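Local coordinates for putative polysaccharide binding proteins (DUF1812) (Bacteroides thetaiotaomicron VPI-5482, PDB 3GF8), which is of uncertain function but, as a lipoprotein of the FimB/Mfa2 family, probably serves in anchoring or assembling fimbriae at the outer membrane, at residues Y172-S177 against T223-T228; M26-A31 against K253-Q258; Y50-A55 against V70-G75. All blocks are in the same frame, centred on the assembly; numbering follows the deposited sequence. Where two conformers were deposited one is given.

Interaction 1 of 3, residues Y172-S177 against T223-T228; sequences YEIIES and TRLVLT
CD1 of Ile175 covers one face of the Arg224 guanidinium, 3.8 Å from NH2 and set toward the rim, while NH1 of the same group forms a salt bridge with Asp238. The Tyr172 ring meets Leu227 obliquely, its CD2 3.7 Å from Leu227 CG, and its OH bonds to Met167 O. These side chains sit on opposite faces of an antiparallel pair in which Glu173 with Val226 and Ile175 with Arg224 are hydrogen-bonded pairs. Glu173 N reaches Val226 O at 2.9 Å; the return bond from Val226 N to Glu173 O is straighter (168° at the hydrogen), and that from Arg224 N to Ile175 O is weak. Ile175 extends CD1 with chi2 near anti (164°), 3.5 Å from Val226 CG2. Beyond it, one water links Glu173 OE2, Val226 O and Thr228 OG1, while Glu173 OE1 bonds to Ser194. At the other end the Glu176 chain is bent at CD (chi2 51°), and OE1 accepts the Thr223 hydroxyl hydrogen on its anti side, OG1 to OE1 2.6 Å. OE2 accepts Ser177 N and pairs with Arg221, so an alanine here would probably leave the Thr223 hydroxyl, the Ser177 N-H and the Arg221 charge without this acceptor. Strand 170-176 lies between strands 193-195 and 224-229, with 235-240 beyond the latter. The face of Tyr172, Ile174, Leu225 and Leu227 packs on strands 139-158 and 209-214, through Val152, Phe154, Phe156, Val210 and Met212, sheet against sheet as in a beta sandwich.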
ATOM      1  N   TYR A 172      -8.784   9.446  15.377  1.00 29.06           N
ATOM      2  CA  TYR A 172      -7.582   8.762  14.923  1.00 26.48           C
ATOM      3  C   TYR A 172      -7.325   9.107  13.490  1.00 28.95           C
ATOM      4  O   TYR A 172      -8.236   8.983  12.652  1.00 25.01           O
ATOM      5  CB  TYR A 172      -7.785   7.269  15.000  1.00 27.00           C
ATOM      6  CG  TYR A 172      -8.248   6.813  16.341  1.00 27.86           C
ATOM      7  CD1 TYR A 172      -9.599   6.879  16.693  1.00 25.86           C
ATOM      8  CD2 TYR A 172      -7.334   6.359  17.284  1.00 28.22           C
ATOM      9  CE1 TYR A 172     -10.026   6.472  17.962  1.00 26.20           C
ATOM     10  CE2 TYR A 172      -7.743   5.912  18.496  1.00 24.05           C
ATOM     11  CZ  TYR A 172      -9.101   6.007  18.849  1.00 27.77           C
ATOM     12  OH  TYR A 172      -9.498   5.588  20.095  1.00 35.18           O
ATOM     13  N   GLU A 173      -6.081   9.509  13.220  1.00 26.64           N
ATOM     14  CA  GLU A 173      -5.634   9.829  11.896  1.00 31.12           C
ATOM     15  C   GLU A 173      -4.237   9.294  11.575  1.00 30.67           C
ATOM     16  O   GLU A 173      -3.337   9.313  12.422  1.00 30.22           O
ATOM     17  CB  GLU A 173      -5.533  11.353  11.728  1.00 33.47           C
ATOM     18  CG  GLU A 173      -6.744  12.165  12.090  1.00 35.18           C
ATOM     19  CD  GLU A 173      -6.404  13.643  12.013  1.00 36.51           C
ATOM     20  OE1 GLU A 173      -6.396  14.212  10.888  1.00 25.19           O
ATOM     21  OE2 GLU A 173      -6.098  14.217  13.078  1.00 36.38           O
ATOM     22  N   ILE A 174      -4.074   8.866  10.330  1.00 28.31           N
ATOM     23  CA  ILE A 174      -2.775   8.666   9.717  1.00 26.56           C
ATOM     24  C   ILE A 174      -2.706   9.812   8.696  1.00 27.00           C
ATOM     25  O   ILE A 174      -3.650   9.986   7.912  1.00 29.18           O
ATOM     26  CB  ILE A 174      -2.671   7.274   9.050  1.00 26.22           C
ATOM     27  CG1 ILE A 174      -2.691   6.179  10.144  1.00 30.01           C
ATOM     28  CG2 ILE A 174      -1.419   7.181   8.196  1.00 16.68           C
ATOM     29  CD1 ILE A 174      -2.534   4.748   9.662  1.00 26.26           C
ATOM     30  N   ILE A 175      -1.635  10.609   8.748  1.00 23.49           N
ATOM     31  CA  ILE A 175      -1.508  11.836   7.945  1.00 25.10           C
ATOM     32  C   ILE A 175      -0.317  11.717   7.003  1.00 23.58           C
ATOM     33  O   ILE A 175       0.780  11.496   7.423  1.00 24.29           O
ATOM     34  CB  ILE A 175      -1.383  13.100   8.840  1.00 26.42           C
ATOM     35  CG1 ILE A 175      -2.638  13.220   9.711  1.00 25.91           C
ATOM     36  CG2 ILE A 175      -1.149  14.382   7.965  1.00 15.29           C
ATOM     37  CD1 ILE A 175      -2.552  14.177  10.915  1.00 30.66           C
ATOM     38  N   GLU A 176      -0.569  11.793   5.713  1.00 26.16           N
ATOM     39  CA  GLU A 176       0.484  11.706   4.731  1.00 23.69           C
ATOM     40  C   GLU A 176      -0.055  12.181   3.390  1.00 25.47           C
ATOM     41  O   GLU A 176      -1.259  12.136   3.151  1.00 26.83           O
ATOM     42  CB  GLU A 176       0.982  10.273   4.628  1.00 19.35           C
ATOM     43  CG  GLU A 176       2.258  10.115   3.824  1.00 28.36           C
ATOM     44  CD  GLU A 176       3.346  11.054   4.286  1.00 21.46           C
ATOM     45  OE1 GLU A 176       3.981  10.778   5.319  1.00 29.50           O
ATOM     46  OE2 GLU A 176       3.531  12.084   3.612  1.00 24.42           O
ATOM     47  N   SER A 177       0.846  12.646   2.530  1.00 26.27           N
ATOM     48  CA  SER A 177       0.511  13.069   1.181  1.00 25.78           C
ATOM     49  C   SER A 177       1.017  12.005   0.192  1.00 25.46           C
ATOM     50  O   SER A 177       1.766  12.277  -0.748  1.00 28.57           O
ATOM     51  CB  SER A 177       1.122  14.444   0.908  1.00 26.34           C
ATOM     52  OG  SER A 177       2.517  14.380   1.037  1.00 24.03           O
ATOM     53  N   THR A 223       5.333   9.857   8.099  1.00 28.73           N
ATOM     54  CA  THR A 223       3.907   9.582   8.239  1.00 25.75           C
ATOM     55  C   THR A 223       3.499   9.518   9.687  1.00 27.23           C
ATOM     56  O   THR A 223       4.082   8.798  10.488  1.00 30.72           O
ATOM     57  CB  THR A 223       3.572   8.256   7.550  1.00 27.45           C
ATOM     58  OG1 THR A 223       3.999   8.346   6.185  1.00 23.63           O
ATOM     59  CG2 THR A 223       2.066   7.953   7.638  1.00 20.03           C
ATOM     60  N   ARG A 224       2.484  10.283  10.022  1.00 28.93           N
ATOM     61  CA  ARG A 224       2.103  10.488  11.407  1.00 28.56           C
ATOM     62  C   ARG A 224       0.894   9.701  11.828  1.00 27.41           C
ATOM     63  O   ARG A 224      -0.056   9.631  11.063  1.00 24.21           O
ATOM     64  CB  ARG A 224       1.743  11.968  11.618  1.00 28.45           C
ATOM     65  CG  ARG A 224       2.945  12.906  11.547  1.00 33.48           C
ATOM     66  CD  ARG A 224       2.666  14.165  12.327  1.00 43.53           C
ATOM     67  NE  ARG A 224       1.814  15.055  11.571  1.00 39.78           N
ATOM     68  CZ  ARG A 224       0.945  15.927  12.076  1.00 38.75           C
ATOM     69  NH1 ARG A 224       0.737  16.039  13.377  1.00 36.64           N
ATOM     70  NH2 ARG A 224       0.247  16.687  11.238  1.00 39.31           N
ATOM     71  N   LEU A 225       0.901   9.186  13.072  1.00 25.56           N
ATOM     72  CA  LEU A 225      -0.319   8.705  13.717  1.00 23.56           C
ATOM     73  C   LEU A 225      -0.654   9.749  14.768  1.00 23.93           C
ATOM     74  O   LEU A 225       0.166  10.042  15.644  1.00 27.53           O
ATOM     75  CB  LEU A 225      -0.133   7.327  14.359  1.00 23.97           C
ATOM     76  CG  LEU A 225      -1.265   6.824  15.274  1.00 29.72           C
ATOM     77  CD1 LEU A 225      -2.574   6.590  14.467  1.00 26.07           C
ATOM     78  CD2 LEU A 225      -0.871   5.545  16.037  1.00 19.19           C
ATOM     79  N   VAL A 226      -1.848  10.322  14.669  1.00 23.80           N
ATOM     80  CA  VAL A 226      -2.298  11.407  15.542  1.00 25.63           C
ATOM     81  C   VAL A 226      -3.658  11.068  16.149  1.00 25.30           C
ATOM     82  O   VAL A 226      -4.619  10.759  15.439  1.00 26.52           O
ATOM     83  CB  VAL A 226      -2.454  12.739  14.774  1.00 27.69           C
ATOM     84  CG1 VAL A 226      -2.852  13.890  15.750  1.00 22.49           C
ATOM     85  CG2 VAL A 226      -1.182  13.077  13.991  1.00 25.43           C
ATOM     86  N   LEU A 227      -3.717  11.123  17.473  1.00 26.10           N
ATOM     87  CA  LEU A 227      -4.938  10.977  18.236  1.00 25.93           C
ATOM     88  C   LEU A 227      -5.350  12.330  18.815  1.00 27.14           C
ATOM     89  O   LEU A 227      -4.524  13.064  19.358  1.00 30.11           O
ATOM     90  CB  LEU A 227      -4.743   9.961  19.367  1.00 25.80           C
ATOM     91  CG  LEU A 227      -4.932   8.495  19.018  1.00 25.64           C
ATOM     92  CD1 LEU A 227      -3.999   7.989  17.889  1.00 21.99           C
ATOM     93  CD2 LEU A 227      -4.743   7.688  20.272  1.00 28.41           C
ATOM     94  N   THR A 228      -6.642  12.634  18.728  1.00 29.03           N
ATOM     95  CA  THR A 228      -7.178  13.905  19.169  1.00 31.55           C
ATOM     96  C   THR A 228      -8.356  13.649  20.078  1.00 33.07           C
ATOM     97  O   THR A 228      -9.218  12.826  19.792  1.00 31.26           O
ATOM     98  CB  THR A 228      -7.606  14.787  17.984  1.00 30.92           C
ATOM     99  OG1 THR A 228      -6.495  14.955  17.097  1.00 30.27           O
ATOM    100  CG2 THR A 228      -8.076  16.186  18.471  1.00 34.63           C
TER
HETATM  101  O   HOH W   1      -6.456  12.807  15.403  1.00 31.30           O

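Interaction 2 of 3, residues M26-A31 against K253-Q258; sequences MEFADA and KNLSTQ
The CA atoms of Met26 and Lys253, the nearest such pair across the contact, are 9.0 Å apart, and no hydrogen bond crosses between the two loops. This is a loop-to-loop contact in a fimbrillin-superfamily fold: residues 26-31 lead from strand 16-21 to helix 32-35, and residues 253-258 run into helix 257-263, where Ser256 is the N-cap and its OG accepts Glu259 N. Four side chains carry the contact. Met26, a selenomethionine, folds twice along its chain. Chi2 (-69°) sets SE, which lies 3.8 Å from Leu255 CD1, and the further bend at chi3 brings CE to 4.1 Å from Lys253 CE. The Met26 and Leu255 side chains approach at a slant, whereas those of Met26 and Lys253 pass in opposite senses. Phe28 has positive backbone angles (phi 45°, psi 38°), a left-handed conformation within the loop, and its CB points toward the 253-258 segment. The Phe28 and Lys253 side chains likewise run counter to one another, and it is the Lys253 methylenes that touch the ring: CE1 of Phe28 is 3.6 Å from Lys253 CD. CD2 of Leu255 approaches the ring rim close to the ring plane, 4.3 Å from Phe28 CZ. Leu255 thus meets Met26 through CD1 and Phe28 through CD2. Helix 257-263 lies behind the contact, since Tyr260 touches Met26 and Leu255, and Arg263 touches Met26 and Phe28. With its members partly or wholly exposed, this is a small, mainly apolar surface contact. CE of Lys253 also lies 3.7 Å from Met26 O, a van der Waals contact and not a hydrogen bond.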
HETATM    1  N   MSE A  26       5.675 -10.898   3.028  1.00 28.33           N
HETATM    2  CA  MSE A  26       6.398 -11.499   4.141  1.00 30.27           C
HETATM    3  C   MSE A  26       6.385 -13.021   4.099  1.00 31.25           C
HETATM    4  O   MSE A  26       7.126 -13.644   4.833  1.00 33.73           O
HETATM    5  CB  MSE A  26       5.910 -11.002   5.492  1.00 26.51           C
HETATM    6  CG  MSE A  26       6.103  -9.515   5.662  1.00 30.39           C
HETATM    7 SE   MSE A  26       7.953  -9.049   5.788  0.75 21.42          SE
HETATM    8  CE  MSE A  26       8.120  -9.539   7.680  1.00 25.61           C
ATOM      9  N   GLU A  27       5.597 -13.621   3.219  1.00 31.00           N
ATOM     10  CA  GLU A  27       5.641 -15.062   3.066  1.00 30.17           C
ATOM     11  C   GLU A  27       6.645 -15.439   1.978  1.00 32.09           C
ATOM     12  O   GLU A  27       6.833 -16.607   1.682  1.00 31.73           O
ATOM     13  CB  GLU A  27       4.243 -15.614   2.752  1.00 30.10           C
ATOM     14  CG  GLU A  27       3.199 -15.351   3.858  1.00 28.04           C
ATOM     15  N   PHE A  28       7.298 -14.462   1.357  1.00 33.26           N
ATOM     16  CA  PHE A  28       8.268 -14.780   0.296  1.00 31.92           C
ATOM     17  C   PHE A  28       7.733 -15.837  -0.675  1.00 30.36           C
ATOM     18  O   PHE A  28       8.483 -16.683  -1.147  1.00 30.68           O
ATOM     19  CB  PHE A  28       9.596 -15.252   0.923  1.00 31.09           C
ATOM     20  CG  PHE A  28      10.318 -14.173   1.604  1.00 27.40           C
ATOM     21  CD1 PHE A  28       9.892 -13.720   2.830  1.00 25.57           C
ATOM     22  CD2 PHE A  28      11.361 -13.527   0.985  1.00 34.12           C
ATOM     23  CE1 PHE A  28      10.515 -12.655   3.451  1.00 28.16           C
ATOM     24  CE2 PHE A  28      12.007 -12.472   1.617  1.00 31.34           C
ATOM     25  CZ  PHE A  28      11.582 -12.042   2.855  1.00 29.41           C
ATOM     26  N   ALA A  29       6.448 -15.779  -0.991  1.00 31.25           N
ATOM     27  CA  ALA A  29       5.823 -16.771  -1.865  1.00 31.00           C
ATOM     28  C   ALA A  29       4.733 -16.103  -2.699  1.00 32.60           C
ATOM     29  O   ALA A  29       4.171 -15.084  -2.290  1.00 33.05           O
ATOM     30  CB  ALA A  29       5.268 -17.903  -1.026  1.00 29.29           C
ATOM     31  N   ASP A  30       4.467 -16.640  -3.885  1.00 32.59           N
ATOM     32  CA  ASP A  30       3.597 -15.978  -4.834  1.00 32.34           C
ATOM     33  C   ASP A  30       2.144 -16.117  -4.405  1.00 32.42           C
ATOM     34  O   ASP A  30       1.665 -17.231  -4.303  1.00 30.14           O
ATOM     35  CB  ASP A  30       3.752 -16.582  -6.224  1.00 31.50           C
ATOM     36  CG  ASP A  30       2.838 -15.919  -7.254  1.00 34.31           C
ATOM     37  OD1 ASP A  30       2.441 -14.746  -7.058  1.00 31.08           O
ATOM     38  OD2 ASP A  30       2.497 -16.586  -8.248  1.00 35.16           O
ATOM     39  N   ALA A  31       1.445 -14.995  -4.165  1.00 31.09           N
ATOM     40  CA  ALA A  31       0.019 -15.032  -3.753  1.00 28.52           C
ATOM     41  C   ALA A  31      -0.918 -14.420  -4.800  1.00 28.64           C
ATOM     42  O   ALA A  31      -2.081 -14.114  -4.507  1.00 28.55           O
ATOM     43  CB  ALA A  31      -0.177 -14.347  -2.373  1.00 22.80           C
ATOM     44  N   LYS A 253      13.209 -10.386  10.413  1.00 41.68           N
ATOM     45  CA  LYS A 253      13.873 -10.650   9.150  1.00 40.96           C
ATOM     46  C   LYS A 253      14.994  -9.666   8.915  1.00 41.05           C
ATOM     47  O   LYS A 253      15.158  -8.691   9.668  1.00 42.09           O
ATOM     48  CB  LYS A 253      12.867 -10.657   8.003  1.00 42.49           C
ATOM     49  CG  LYS A 253      11.768 -11.686   8.242  1.00 45.73           C
ATOM     50  CD  LYS A 253      11.409 -12.449   6.981  1.00 52.12           C
ATOM     51  CE  LYS A 253      10.045 -13.123   7.081  1.00 50.70           C
ATOM     52  NZ  LYS A 253      10.051 -14.214   8.074  1.00 53.74           N
ATOM     53  N   ASN A 254      15.787  -9.985   7.896  1.00 43.00           N
ATOM     54  CA  ASN A 254      16.935  -9.177   7.448  1.00 46.94           C
ATOM     55  C   ASN A 254      16.452  -8.268   6.330  1.00 47.95           C
ATOM     56  O   ASN A 254      16.688  -8.548   5.143  1.00 50.93           O
ATOM     57  CB  ASN A 254      18.090 -10.068   6.919  1.00 46.26           C
ATOM     58  N   LEU A 255      15.736  -7.209   6.701  1.00 44.69           N
ATOM     59  CA  LEU A 255      15.176  -6.327   5.720  1.00 38.30           C
ATOM     60  C   LEU A 255      15.551  -4.892   6.036  1.00 36.06           C
ATOM     61  O   LEU A 255      15.528  -4.450   7.186  1.00 31.22           O
ATOM     62  CB  LEU A 255      13.651  -6.477   5.688  1.00 40.14           C
ATOM     63  CG  LEU A 255      13.117  -7.902   5.492  1.00 38.28           C
ATOM     64  CD1 LEU A 255      11.591  -7.878   5.504  1.00 30.99           C
ATOM     65  CD2 LEU A 255      13.650  -8.529   4.210  1.00 29.75           C
ATOM     66  N   SER A 256      15.875  -4.162   4.982  1.00 35.51           N
ATOM     67  CA  SER A 256      15.869  -2.719   5.027  1.00 35.09           C
ATOM     68  C   SER A 256      14.450  -2.222   5.332  1.00 33.48           C
ATOM     69  O   SER A 256      13.452  -2.912   5.060  1.00 29.61           O
ATOM     70  CB  SER A 256      16.307  -2.164   3.678  1.00 37.02           C
ATOM     71  OG  SER A 256      15.267  -2.325   2.701  1.00 44.51           O
ATOM     72  N   THR A 257      14.374  -1.012   5.885  1.00 31.98           N
ATOM     73  CA  THR A 257      13.103  -0.395   6.185  1.00 30.37           C
ATOM     74  C   THR A 257      12.149  -0.419   4.995  1.00 29.20           C
ATOM     75  O   THR A 257      11.002  -0.836   5.142  1.00 30.41           O
ATOM     76  CB  THR A 257      13.300   1.033   6.667  1.00 32.42           C
ATOM     77  OG1 THR A 257      14.139   0.990   7.816  1.00 28.93           O
ATOM     78  CG2 THR A 257      11.954   1.718   7.024  1.00 25.66           C
ATOM     79  N   GLN A 258      12.601  -0.011   3.811  1.00 27.42           N
ATOM     80  CA  GLN A 258      11.676   0.083   2.668  1.00 23.56           C
ATOM     81  C   GLN A 258      11.180  -1.279   2.234  1.00 27.58           C
ATOM     82  O   GLN A 258      10.041  -1.436   1.819  1.00 28.91           O
ATOM     83  CB  GLN A 258      12.295   0.780   1.465  1.00 22.99           C
ATOM     84  CG  GLN A 258      11.237   1.060   0.342  1.00 20.66           C
ATOM     85  CD  GLN A 258      10.094   1.942   0.837  1.00 24.28           C
ATOM     86  OE1 GLN A 258      10.332   3.044   1.292  1.00 26.56           O
ATOM     87  NE2 GLN A 258       8.854   1.423   0.799  1.00 24.43           N
TER

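Interaction 3 of 3, residues Y50-A55 against V70-G75; sequences YLFKQA and VELPVG
Phe52 drives the rim of its ring against Leu72, and this is the tight end of the contact: CE2 lies 3.3 Å and CZ 3.4 Å from Leu72 CD1, with the methyl near the plane of the ring. Val70 CG1 also meets that rim, in the ring plane and 3.9 Å from Phe52 CZ, so the two methyls both reach the rim at CZ, Leu72 CD1 on its CE2 side and Val70 CG1 on its CE1 side. Phe52 belongs to a classic beta bulge, in which it and Leu51 both face Val43 of strand 38-44. Behind the loop Leu72 rests on Leu16, Tyr77 and Phe79, while Val70 rests on Val18 and Leu41, so the ring closes on an apolar layer of the fold. The Gln54 end is looser. Its chain extends from a CG anti to the backbone N (chi1 174°), yet OE1 comes no nearer to Val70 than 4.1 Å, at CA. A water fills in: it donates to Gln54 OE1 at 2.6 Å and accepts the Glu71 N-H at 2.8 Å, while Gln54 NE2 bonds to Glu69 O. Glu71, an exposed residue modelled in two conformers, contributes mainly its backbone N-H. With no direct hydrogen bond between the segments, strand and loop are joined by the fit of hydrocarbon surfaces around Phe52 and by one water-mediated bridge.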
ATOM      1  N   TYR A  50       2.860   5.597 -25.485  1.00 26.03           N
ATOM      2  CA  TYR A  50       1.793   4.693 -25.150  1.00 28.61           C
ATOM      3  C   TYR A  50       1.211   4.050 -26.376  1.00 26.77           C
ATOM      4  O   TYR A  50       0.962   4.716 -27.367  1.00 25.60           O
ATOM      5  CB  TYR A  50       0.699   5.504 -24.473  1.00 28.30           C
ATOM      6  CG  TYR A  50      -0.512   4.771 -24.038  1.00 26.28           C
ATOM      7  CD1 TYR A  50      -0.452   3.856 -23.012  1.00 31.11           C
ATOM      8  CD2 TYR A  50      -1.763   5.049 -24.610  1.00 32.52           C
ATOM      9  CE1 TYR A  50      -1.597   3.225 -22.568  1.00 29.71           C
ATOM     10  CE2 TYR A  50      -2.897   4.426 -24.175  1.00 27.02           C
ATOM     11  CZ  TYR A  50      -2.806   3.513 -23.138  1.00 28.35           C
ATOM     12  OH  TYR A  50      -3.926   2.885 -22.661  1.00 30.80           O
ATOM     13  N   LEU A  51       0.968   2.756 -26.274  1.00 26.75           N
ATOM     14  CA  LEU A  51       0.321   2.000 -27.337  1.00 28.60           C
ATOM     15  C   LEU A  51      -1.094   1.608 -26.933  1.00 26.03           C
ATOM     16  O   LEU A  51      -2.040   1.855 -27.673  1.00 26.16           O
ATOM     17  CB  LEU A  51       1.154   0.763 -27.668  1.00 26.72           C
ATOM     18  CG  LEU A  51       2.470   1.116 -28.388  1.00 36.25           C
ATOM     19  CD1 LEU A  51       3.426  -0.096 -28.566  1.00 34.80           C
ATOM     20  CD2 LEU A  51       2.124   1.670 -29.724  1.00 27.44           C
ATOM     21  N   PHE A  52      -1.229   0.994 -25.759  1.00 22.39           N
ATOM     22  CA  PHE A  52      -2.542   0.594 -25.266  1.00 25.14           C
ATOM     23  C   PHE A  52      -2.459   0.062 -23.861  1.00 26.23           C
ATOM     24  O   PHE A  52      -1.357  -0.203 -23.346  1.00 24.84           O
ATOM     25  CB  PHE A  52      -3.182  -0.482 -26.156  1.00 21.57           C
ATOM     26  CG  PHE A  52      -2.388  -1.753 -26.266  1.00 25.58           C
ATOM     27  CD1 PHE A  52      -2.552  -2.782 -25.348  1.00 28.37           C
ATOM     28  CD2 PHE A  52      -1.520  -1.955 -27.335  1.00 30.51           C
ATOM     29  CE1 PHE A  52      -1.844  -3.976 -25.480  1.00 27.64           C
ATOM     30  CE2 PHE A  52      -0.814  -3.149 -27.465  1.00 30.96           C
ATOM     31  CZ  PHE A  52      -0.968  -4.150 -26.535  1.00 31.56           C
ATOM     32  N   LYS A  53      -3.624  -0.127 -23.258  1.00 25.26           N
ATOM     33  CA  LYS A  53      -3.684  -0.869 -21.995  1.00 27.87           C
ATOM     34  C   LYS A  53      -4.590  -2.048 -22.197  1.00 27.85           C
ATOM     35  O   LYS A  53      -5.339  -2.076 -23.170  1.00 28.06           O
ATOM     36  CB  LYS A  53      -4.134   0.008 -20.822  1.00 29.61           C
ATOM     37  CG  LYS A  53      -5.519   0.644 -20.943  1.00 27.83           C
ATOM     38  CD  LYS A  53      -5.734   1.625 -19.808  1.00 33.16           C
ATOM     39  CE  LYS A  53      -7.163   2.179 -19.733  1.00 34.44           C
ATOM     40  NZ  LYS A  53      -8.105   1.078 -19.427  1.00 46.97           N
ATOM     41  N   GLN A  54      -4.491  -3.038 -21.308  1.00 27.13           N
ATOM     42  CA  GLN A  54      -5.295  -4.243 -21.398  1.00 26.06           C
ATOM     43  C   GLN A  54      -5.615  -4.713 -19.979  1.00 26.72           C
ATOM     44  O   GLN A  54      -4.703  -4.905 -19.158  1.00 28.49           O
ATOM     45  CB  GLN A  54      -4.550  -5.307 -22.185  1.00 26.36           C
ATOM     46  CG  GLN A  54      -5.199  -6.670 -22.256  1.00 24.52           C
ATOM     47  CD  GLN A  54      -4.526  -7.578 -23.313  1.00 34.26           C
ATOM     48  OE1 GLN A  54      -3.767  -7.111 -24.164  1.00 29.64           O
ATOM     49  NE2 GLN A  54      -4.824  -8.865 -23.267  1.00 28.91           N
ATOM     50  N   ALA A  55      -6.910  -4.885 -19.730  1.00 22.67           N
ATOM     51  CA  ALA A  55      -7.458  -5.170 -18.415  1.00 25.08           C
ATOM     52  C   ALA A  55      -8.105  -6.531 -18.432  1.00 25.08           C
ATOM     53  O   ALA A  55      -8.807  -6.897 -19.363  1.00 23.88           O
ATOM     54  CB  ALA A  55      -8.500  -4.103 -18.008  1.00 25.04           C
ATOM     55  N   VAL A  70      -1.201 -11.175 -25.084  1.00 31.72           N
ATOM     56  CA  VAL A  70      -1.056  -9.801 -25.571  1.00 32.74           C
ATOM     57  C   VAL A  70      -0.733  -9.800 -27.086  1.00 36.78           C
ATOM     58  O   VAL A  70       0.352 -10.226 -27.472  1.00 37.50           O
ATOM     59  CB  VAL A  70       0.096  -9.062 -24.783  1.00 32.89           C
ATOM     60  CG1 VAL A  70       0.344  -7.662 -25.343  1.00 28.92           C
ATOM     61  CG2 VAL A  70      -0.183  -9.005 -23.245  1.00 21.94           C
ATOM     62  N   GLU A  71      -1.654  -9.325 -27.940  1.00 39.31           N
ATOM     63  CA  GLU A  71      -1.399  -9.203 -29.391  0.50 38.75           C
ATOM     64  C   GLU A  71      -0.502  -8.008 -29.654  1.00 38.04           C
ATOM     65  O   GLU A  71      -0.892  -6.882 -29.415  1.00 40.85           O
ATOM     66  CB  GLU A  71      -2.703  -9.041 -30.178  0.50 39.48           C
ATOM     67  CG  GLU A  71      -2.519  -8.703 -31.674  0.50 41.59           C
ATOM     68  CD  GLU A  71      -1.914  -9.842 -32.459  0.50 43.94           C
ATOM     69  OE1 GLU A  71      -2.322 -10.998 -32.220  0.50 47.52           O
ATOM     70  OE2 GLU A  71      -1.037  -9.584 -33.315  0.50 43.57           O
ATOM     71  N   LEU A  72       0.690  -8.260 -30.161  1.00 37.34           N
ATOM     72  CA  LEU A  72       1.696  -7.235 -30.289  1.00 37.38           C
ATOM     73  C   LEU A  72       2.513  -7.519 -31.528  1.00 37.49           C
ATOM     74  O   LEU A  72       2.823  -8.681 -31.842  1.00 37.96           O
ATOM     75  CB  LEU A  72       2.597  -7.254 -29.029  1.00 39.83           C
ATOM     76  CG  LEU A  72       3.017  -5.894 -28.455  1.00 41.68           C
ATOM     77  CD1 LEU A  72       1.805  -5.031 -28.316  1.00 39.37           C
ATOM     78  CD2 LEU A  72       3.719  -6.001 -27.110  1.00 40.93           C
ATOM     79  N   PRO A  73       2.863  -6.476 -32.272  1.00 37.75           N
ATOM     80  CA  PRO A  73       3.758  -6.734 -33.406  1.00 35.54           C
ATOM     81  C   PRO A  73       5.157  -7.040 -32.926  1.00 34.57           C
ATOM     82  O   PRO A  73       5.496  -6.768 -31.784  1.00 37.97           O
ATOM     83  CB  PRO A  73       3.750  -5.417 -34.166  1.00 35.83           C
ATOM     84  CG  PRO A  73       2.662  -4.613 -33.558  1.00 35.97           C
ATOM     85  CD  PRO A  73       2.479  -5.067 -32.179  1.00 37.14           C
ATOM     86  N   VAL A  74       5.977  -7.610 -33.778  1.00 33.53           N
ATOM     87  CA  VAL A  74       7.377  -7.726 -33.468  1.00 33.13           C
ATOM     88  C   VAL A  74       7.842  -6.344 -33.044  1.00 33.41           C
ATOM     89  O   VAL A  74       7.416  -5.360 -33.623  1.00 33.27           O
ATOM     90  CB  VAL A  74       8.179  -8.137 -34.701  1.00 36.03           C
ATOM     91  CG1 VAL A  74       9.697  -8.063 -34.416  1.00 35.67           C
ATOM     92  CG2 VAL A  74       7.733  -9.506 -35.177  1.00 32.89           C
ATOM     93  N   GLY A  75       8.684  -6.263 -32.021  1.00 34.00           N
ATOM     94  CA  GLY A  75       9.310  -5.003 -31.658  1.00 33.62           C
ATOM     95  C   GLY A  75       9.774  -4.951 -30.223  1.00 34.30           C
ATOM     96  O   GLY A  75       9.747  -5.965 -29.513  1.00 32.80           O
TER
HETATM   97  O   HOH W   2      -3.629  -7.835 -26.708  1.00 32.31           O

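From the N terminus, the loop at 26-31 supplies the first half of interaction 2, whose partner, 253-258, comes more than 220 residues later. Within that long span interaction 3 closes first, bringing 50-55 to 70-75 across 14 residues and tying strand 50-57 to the loop before strand 75-83. Interaction 1 follows, with 45 residues between its two strands, in the five-stranded sheet. Interactions 3 and 1 are therefore in series, both enclosed by interaction 2, and none cross. The centres of interactions 1 and 3 lie about 41 Å apart on opposite sides of the chain's centre, whereas interaction 2 joins early and late loops at the surface.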